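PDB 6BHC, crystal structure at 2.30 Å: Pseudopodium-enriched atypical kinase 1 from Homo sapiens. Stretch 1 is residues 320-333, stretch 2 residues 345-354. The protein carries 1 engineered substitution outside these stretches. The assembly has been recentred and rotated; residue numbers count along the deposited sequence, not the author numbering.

Stretch 1 320-333: PYSRGLQQLASCLL
Stretch 2 345-354: DAKGILQCLL

Two antiparallel helices packed through apolar side chains. Residues 322-332 of stretch 1 and all of stretch 2, whose helix begins earlier in the chain, run at 176° between their N-to-C directions, with axes 10.2 Å apart at closest approach. Helical phi/psi values lie near -65/-40; Tyr321 (-101/-6) precedes the first helix, and Leu333 (-99/17) is the first residue to leave it. The register is set by three CA-CA pairs: Tyr321 to Leu353 at 6.3 Å, Leu325 to Leu350 at 8.1 Å and Leu328 to Ala346 at 6.7 Å.

Backbone hydrogen bonds stay within each stretch, from Leu325 N to Tyr321 O (3.0 Å) through Leu333 N to Ala329 O (2.8 Å), and from Ile349 N to Asp345 O (3.0 Å) through Leu354 N to Leu350 O (3.1 Å). None crosses between the stretches, so apolar packing carries the contact, burying 450 Å² summed over both sides.

Leu328 (chi1 t, chi2 p) points toward stretch 2 and forks over three residues: its CD1 lies 3.7 Å from Ala346 CB and 3.7 Å from Ile349 CD1, while its CD2 lies 3.7 Å from Leu350 CD2. Ala346 points its methyl toward stretch 1, where its CB also lies 4.2 Å from Leu332 CD2. Ile349 (m, t) points toward stretch 1; Leu350 (m, t) leaves its backbone sideways and brings its end inward. Leu325 and Leu332, both m, t, do likewise, Leu325 CD2 reaching Leu350 CD2 at 4.1 Å.

Leu353 (m, t) covers the backbone at Gly324. Its CD1 sits 3.7 Å from Gly324 C, 3.8 Å from Leu325 N and 4.2 Å from Leu325 CD2. Glycine suits this place because an ideal CB would point toward stretch 2 and fall 2.2 Å from Leu353 CD2, a clash.

Tyr321 (chi1 m, chi2 -86°) flanks the same leucine. Its CA-to-CB bond is sideways, but the ring comes nearer, placing CD1 4.2 Å from Leu353 CB and presenting its edge to the carbonyl, with CE1 3.2 Å from Leu353 O; its hydroxyl is hydrogen-bonded elsewhere in the structure.

Ser330, Gln326 and Lys347 make no contact with the other stretch. Ser330 (m) folds back on its own helix, OG donating to Gln326 O at 2.9 Å, and Gln326 (t, p) satisfies its amide elsewhere in the structure. Lys347, extended with all four chi angles t, points away from stretch 1.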

ATOM      1  N   PRO A 320     -26.801  -2.167  15.925  1.00 25.33           N
ATOM      2  CA  PRO A 320     -26.198  -0.863  16.250  1.00 27.33           C
ATOM      3  C   PRO A 320     -26.500   0.231  15.241  1.00 30.99           C
ATOM      4  O   PRO A 320     -26.165   1.394  15.502  1.00 25.69           O
ATOM      5  CB  PRO A 320     -24.694  -1.168  16.288  1.00 25.72           C
ATOM      6  CG  PRO A 320     -24.614  -2.619  16.587  1.00 36.10           C
ATOM      7  CD  PRO A 320     -25.796  -3.244  15.907  1.00 23.39           C
ATOM      8  N   TYR A 321     -27.108  -0.094  14.104  1.00 23.71           N
ATOM      9  CA  TYR A 321     -27.427   0.888  13.079  1.00 27.26           C
ATOM     10  C   TYR A 321     -28.890   1.309  13.099  1.00 29.52           C
ATOM     11  O   TYR A 321     -29.264   2.229  12.367  1.00 26.58           O
ATOM     12  CB  TYR A 321     -27.067   0.333  11.695  1.00 23.65           C
ATOM     13  CG  TYR A 321     -25.679  -0.263  11.617  1.00 24.53           C
ATOM     14  CD1 TYR A 321     -24.571   0.535  11.356  1.00 19.54           C
ATOM     15  CD2 TYR A 321     -25.476  -1.628  11.802  1.00 24.07           C
ATOM     16  CE1 TYR A 321     -23.301  -0.008  11.285  1.00 20.56           C
ATOM     17  CE2 TYR A 321     -24.210  -2.178  11.733  1.00 21.66           C
ATOM     18  CZ  TYR A 321     -23.124  -1.364  11.474  1.00 30.51           C
ATOM     19  OH  TYR A 321     -21.859  -1.904  11.402  1.00 26.46           O
ATOM     20  N   SER A 322     -29.716   0.677  13.935  1.00 24.75           N
ATOM     21  CA  SER A 322     -31.157   0.899  13.871  1.00 23.36           C
ATOM     22  C   SER A 322     -31.538   2.293  14.357  1.00 23.75           C
ATOM     23  O   SER A 322     -32.384   2.955  13.745  1.00 25.67           O
ATOM     24  CB  SER A 322     -31.883  -0.176  14.681  1.00 29.08           C
ATOM     25  OG  SER A 322     -31.570  -1.470  14.192  1.00 27.02           O
ATOM     26  N   ARG A 323     -30.929   2.759  15.451  1.00 21.30           N
ATOM     27  CA  ARG A 323     -31.282   4.075  15.980  1.00 25.41           C
ATOM     28  C   ARG A 323     -30.862   5.187  15.028  1.00 26.19           C
ATOM     29  O   ARG A 323     -31.604   6.157  14.834  1.00 24.93           O
ATOM     30  CB  ARG A 323     -30.644   4.285  17.354  1.00 27.27           C
ATOM     31  CG  ARG A 323     -30.946   3.186  18.350  1.00 38.91           C
ATOM     32  CD  ARG A 323     -30.634   3.621  19.772  1.00 41.68           C
ATOM     33  NE  ARG A 323     -31.722   4.408  20.342  1.00 51.71           N
ATOM     34  CZ  ARG A 323     -32.771   3.882  20.965  1.00 56.81           C
ATOM     35  NH1 ARG A 323     -32.873   2.565  21.098  1.00 47.28           N
ATOM     36  NH2 ARG A 323     -33.718   4.670  21.454  1.00 56.18           N
ATOM     37  N   GLY A 324     -29.674   5.068  14.433  1.00 19.99           N
ATOM     38  CA  GLY A 324     -29.225   6.082  13.493  1.00 20.62           C
ATOM     39  C   GLY A 324     -30.065   6.121  12.231  1.00 19.52           C
ATOM     40  O   GLY A 324     -30.376   7.199  11.717  1.00 19.89           O
ATOM     41  N   LEU A 325     -30.446   4.950  11.715  1.00 16.65           N
ATOM     42  CA  LEU A 325     -31.317   4.909  10.546  1.00 21.12           C
ATOM     43  C   LEU A 325     -32.703   5.456  10.864  1.00 22.86           C
ATOM     44  O   LEU A 325     -33.336   6.077  10.003  1.00 24.01           O
ATOM     45  CB  LEU A 325     -31.414   3.480  10.012  1.00 20.70           C
ATOM     46  CG  LEU A 325     -30.145   2.906   9.376  1.00 25.40           C
ATOM     47  CD1 LEU A 325     -30.318   1.423   9.081  1.00 27.87           C
ATOM     48  CD2 LEU A 325     -29.784   3.669   8.110  1.00 13.67           C
ATOM     49  N   GLN A 326     -33.187   5.238  12.088  1.00 19.48           N
ATOM     50  CA  GLN A 326     -34.460   5.823  12.495  1.00 27.20           C
ATOM     51  C   GLN A 326     -34.374   7.343  12.531  1.00 32.01           C
ATOM     52  O   GLN A 326     -35.254   8.039  12.011  1.00 29.08           O
ATOM     53  CB  GLN A 326     -34.875   5.278  13.862  1.00 27.17           C
ATOM     54  CG  GLN A 326     -36.103   5.953  14.453  1.00 30.89           C
ATOM     55  CD  GLN A 326     -37.397   5.473  13.828  1.00 38.53           C
ATOM     56  OE1 GLN A 326     -38.097   4.633  14.395  1.00 44.01           O
ATOM     57  NE2 GLN A 326     -37.728   6.009  12.658  1.00 35.38           N
ATOM     58  N   GLN A 327     -33.313   7.876  13.143  1.00 26.31           N
ATOM     59  CA  GLN A 327     -33.138   9.323  13.197  1.00 28.37           C
ATOM     60  C   GLN A 327     -32.936   9.903  11.802  1.00 25.56           C
ATOM     61  O   GLN A 327     -33.435  10.992  11.496  1.00 32.50           O
ATOM     62  CB  GLN A 327     -31.960   9.672  14.108  1.00 24.43           C
ATOM     63  CG  GLN A 327     -31.660  11.161  14.219  1.00 37.21           C
ATOM     64  CD  GLN A 327     -32.734  11.932  14.967  1.00 44.64           C
ATOM     65  OE1 GLN A 327     -33.586  11.349  15.640  1.00 50.53           O
ATOM     66  NE2 GLN A 327     -32.696  13.255  14.852  1.00 39.58           N
ATOM     67  N   LEU A 328     -32.214   9.183  10.942  1.00 23.25           N
ATOM     68  CA  LEU A 328     -31.997   9.653   9.578  1.00 18.35           C
ATOM     69  C   LEU A 328     -33.306   9.724   8.803  1.00 22.71           C
ATOM     70  O   LEU A 328     -33.549  10.686   8.067  1.00 25.43           O
ATOM     71  CB  LEU A 328     -31.001   8.738   8.865  1.00 23.25           C
ATOM     72  CG  LEU A 328     -30.741   9.061   7.394  1.00 30.27           C
ATOM     73  CD1 LEU A 328     -30.186  10.468   7.262  1.00 25.63           C
ATOM     74  CD2 LEU A 328     -29.796   8.042   6.776  1.00 29.01           C
ATOM     75  N   ALA A 329     -34.163   8.712   8.957  1.00 18.71           N
ATOM     76  CA  ALA A 329     -35.448   8.717   8.265  1.00 25.03           C
ATOM     77  C   ALA A 329     -36.346   9.840   8.769  1.00 24.95           C
ATOM     78  O   ALA A 329     -37.003  10.519   7.972  1.00 23.44           O
ATOM     79  CB  ALA A 329     -36.137   7.363   8.430  1.00 22.10           C
ATOM     80  N   SER A 330     -36.382  10.054  10.086  1.00 23.62           N
ATOM     81  CA  SER A 330     -37.211  11.119  10.643  1.00 23.29           C
ATOM     82  C   SER A 330     -36.796  12.481  10.105  1.00 21.08           C
ATOM     83  O   SER A 330     -37.646  13.344   9.853  1.00 28.50           O
ATOM     84  CB  SER A 330     -37.133  11.099  12.170  1.00 29.63           C
ATOM     85  OG  SER A 330     -37.494   9.829  12.683  1.00 45.97           O
ATOM     86  N   CYS A 331     -35.491  12.695   9.921  1.00 20.35           N
ATOM     87  CA  CYS A 331     -35.020  13.962   9.370  1.00 28.72           C
ATOM     88  C   CYS A 331     -35.365  14.084   7.893  1.00 31.07           C
ATOM     89  O   CYS A 331     -35.731  15.168   7.423  1.00 29.42           O
ATOM     90  CB  CYS A 331     -33.512  14.098   9.580  1.00 33.19           C
ATOM     91  SG  CYS A 331     -33.004  14.220  11.309  1.00 37.51           S
ATOM     92  N   LEU A 332     -35.247  12.986   7.142  1.00 21.75           N
ATOM     93  CA  LEU A 332     -35.595  13.004   5.729  1.00 29.69           C
ATOM     94  C   LEU A 332     -37.098  13.112   5.503  1.00 26.74           C
ATOM     95  O   LEU A 332     -37.519  13.592   4.446  1.00 24.44           O
ATOM     96  CB  LEU A 332     -35.057  11.749   5.037  1.00 23.08           C
ATOM     97  CG  LEU A 332     -33.537  11.618   4.919  1.00 23.60           C
ATOM     98  CD1 LEU A 332     -33.154  10.223   4.444  1.00 17.15           C
ATOM     99  CD2 LEU A 332     -32.977  12.674   3.978  1.00 19.02           C
ATOM    100  N   LEU A 333     -37.912  12.679   6.465  1.00 24.00           N
ATOM    101  CA  LEU A 333     -39.361  12.710   6.336  1.00 25.29           C
ATOM    102  C   LEU A 333     -39.984  13.907   7.040  1.00 26.68           C
ATOM    103  O   LEU A 333     -41.193  13.906   7.297  1.00 37.92           O
ATOM    104  CB  LEU A 333     -39.968  11.412   6.869  1.00 34.22           C
ATOM    105  CG  LEU A 333     -39.629  10.154   6.070  1.00 33.69           C
ATOM    106  CD1 LEU A 333     -40.259   8.931   6.712  1.00 31.73           C
ATOM    107  CD2 LEU A 333     -40.081  10.303   4.625  1.00 24.79           C
ATOM    108  N   ASP A 345     -26.106  15.955   4.157  1.00 31.36           N
ATOM    109  CA  ASP A 345     -26.164  15.666   5.586  1.00 25.24           C
ATOM    110  C   ASP A 345     -26.510  14.203   5.829  1.00 23.73           C
ATOM    111  O   ASP A 345     -25.952  13.569   6.731  1.00 20.61           O
ATOM    112  CB  ASP A 345     -27.182  16.581   6.266  1.00 29.37           C
ATOM    113  CG  ASP A 345     -26.876  18.051   6.054  1.00 49.13           C
ATOM    114  OD1 ASP A 345     -25.680  18.407   6.000  1.00 49.86           O
ATOM    115  OD2 ASP A 345     -27.832  18.848   5.936  1.00 64.58           O
ATOM    116  N   ALA A 346     -27.430  13.653   5.029  1.00 20.57           N
ATOM    117  CA  ALA A 346     -27.732  12.230   5.115  1.00 24.16           C
ATOM    118  C   ALA A 346     -26.497  11.389   4.829  1.00 27.83           C
ATOM    119  O   ALA A 346     -26.285  10.349   5.463  1.00 30.76           O
ATOM    120  CB  ALA A 346     -28.860  11.872   4.147  1.00 16.62           C
ATOM    121  N   LYS A 347     -25.670  11.825   3.876  1.00 28.99           N
ATOM    122  CA  LYS A 347     -24.427  11.117   3.599  1.00 26.14           C
ATOM    123  C   LYS A 347     -23.519  11.109   4.822  1.00 18.57           C
ATOM    124  O   LYS A 347     -22.938  10.075   5.164  1.00 17.94           O
ATOM    125  CB  LYS A 347     -23.721  11.753   2.401  1.00 23.98           C
ATOM    126  CG  LYS A 347     -22.463  11.029   1.954  1.00 35.12           C
ATOM    127  CD  LYS A 347     -21.969  11.554   0.615  1.00 43.09           C
ATOM    128  CE  LYS A 347     -20.825  10.712   0.078  1.00 59.28           C
ATOM    129  NZ  LYS A 347     -20.397  11.169  -1.273  1.00 67.86           N
ATOM    130  N   GLY A 348     -23.395  12.250   5.499  1.00 19.54           N
ATOM    131  CA  GLY A 348     -22.560  12.309   6.685  1.00 22.76           C
ATOM    132  C   GLY A 348     -23.065  11.441   7.815  1.00 20.26           C
ATOM    133  O   GLY A 348     -22.270  10.877   8.567  1.00 30.35           O
ATOM    134  N   ILE A 349     -24.385  11.318   7.951  1.00 23.97           N
ATOM    135  CA  ILE A 349     -24.949  10.422   8.953  1.00 21.35           C
ATOM    136  C   ILE A 349     -24.607   8.975   8.619  1.00 25.40           C
ATOM    137  O   ILE A 349     -24.153   8.214   9.480  1.00 23.83           O
ATOM    138  CB  ILE A 349     -26.468  10.639   9.064  1.00 24.74           C
ATOM    139  CG1 ILE A 349     -26.766  12.032   9.627  1.00 27.21           C
ATOM    140  CG2 ILE A 349     -27.109   9.555   9.922  1.00 28.16           C
ATOM    141  CD1 ILE A 349     -28.236  12.309   9.844  1.00 27.03           C
ATOM    142  N   LEU A 350     -24.802   8.583   7.356  1.00 15.34           N
ATOM    143  CA  LEU A 350     -24.494   7.216   6.946  1.00 22.77           C
ATOM    144  C   LEU A 350     -23.013   6.906   7.119  1.00 22.52           C
ATOM    145  O   LEU A 350     -22.650   5.809   7.556  1.00 23.42           O
ATOM    146  CB  LEU A 350     -24.927   6.999   5.498  1.00 22.05           C
ATOM    147  CG  LEU A 350     -26.438   7.002   5.266  1.00 25.62           C
ATOM    148  CD1 LEU A 350     -26.757   7.120   3.787  1.00 24.17           C
ATOM    149  CD2 LEU A 350     -27.062   5.746   5.851  1.00 22.20           C
ATOM    150  N   GLN A 351     -22.143   7.860   6.781  1.00 19.93           N
ATOM    151  CA  GLN A 351     -20.716   7.673   7.020  1.00 16.54           C
ATOM    152  C   GLN A 351     -20.425   7.513   8.505  1.00 26.73           C
ATOM    153  O   GLN A 351     -19.560   6.719   8.897  1.00 18.75           O
ATOM    154  CB  GLN A 351     -19.933   8.851   6.444  1.00 21.89           C
ATOM    155  CG  GLN A 351     -19.947   8.923   4.928  1.00 21.39           C
ATOM    156  CD  GLN A 351     -19.446  10.254   4.406  1.00 24.11           C
ATOM    157  OE1 GLN A 351     -19.591  11.285   5.063  1.00 19.71           O
ATOM    158  NE2 GLN A 351     -18.852  10.238   3.218  1.00 21.37           N
ATOM    159  N   CYS A 352     -21.141   8.257   9.351  1.00 19.77           N
ATOM    160  CA  CYS A 352     -20.923   8.154  10.788  1.00 16.34           C
ATOM    161  C   CYS A 352     -21.379   6.802  11.325  1.00 23.63           C
ATOM    162  O   CYS A 352     -20.725   6.226  12.201  1.00 21.06           O
ATOM    163  CB  CYS A 352     -21.641   9.288  11.516  1.00 23.85           C
ATOM    164  SG  CYS A 352     -21.453   9.223  13.310  1.00 28.81           S
ATOM    165  N   LEU A 353     -22.502   6.283  10.821  1.00 22.47           N
ATOM    166  CA  LEU A 353     -22.971   4.980  11.281  1.00 21.50           C
ATOM    167  C   LEU A 353     -22.041   3.857  10.839  1.00 24.43           C
ATOM    168  O   LEU A 353     -21.913   2.846  11.541  1.00 19.35           O
ATOM    169  CB  LEU A 353     -24.391   4.720  10.774  1.00 23.36           C
ATOM    170  CG  LEU A 353     -25.486   5.697  11.208  1.00 30.50           C
ATOM    171  CD1 LEU A 353     -26.838   5.279  10.643  1.00 23.91           C
ATOM    172  CD2 LEU A 353     -25.547   5.810  12.724  1.00 37.42           C
ATOM    173  N   LEU A 354     -21.382   4.014   9.690  1.00 20.83           N
ATOM    174  CA  LEU A 354     -20.516   2.962   9.168  1.00 25.56           C
ATOM    175  C   LEU A 354     -19.135   2.993   9.813  1.00 22.57           C
ATOM    176  O   LEU A 354     -18.644   1.965  10.292  1.00 27.57           O
ATOM    177  CB  LEU A 354     -20.404   3.092   7.649  1.00 20.98           C
ATOM    178  CG  LEU A 354     -21.657   2.696   6.870  1.00 21.24           C
ATOM    179  CD1 LEU A 354     -21.610   3.254   5.459  1.00 17.83           C
ATOM    180  CD2 LEU A 354     -21.792   1.181   6.844  1.00 17.43           C
TER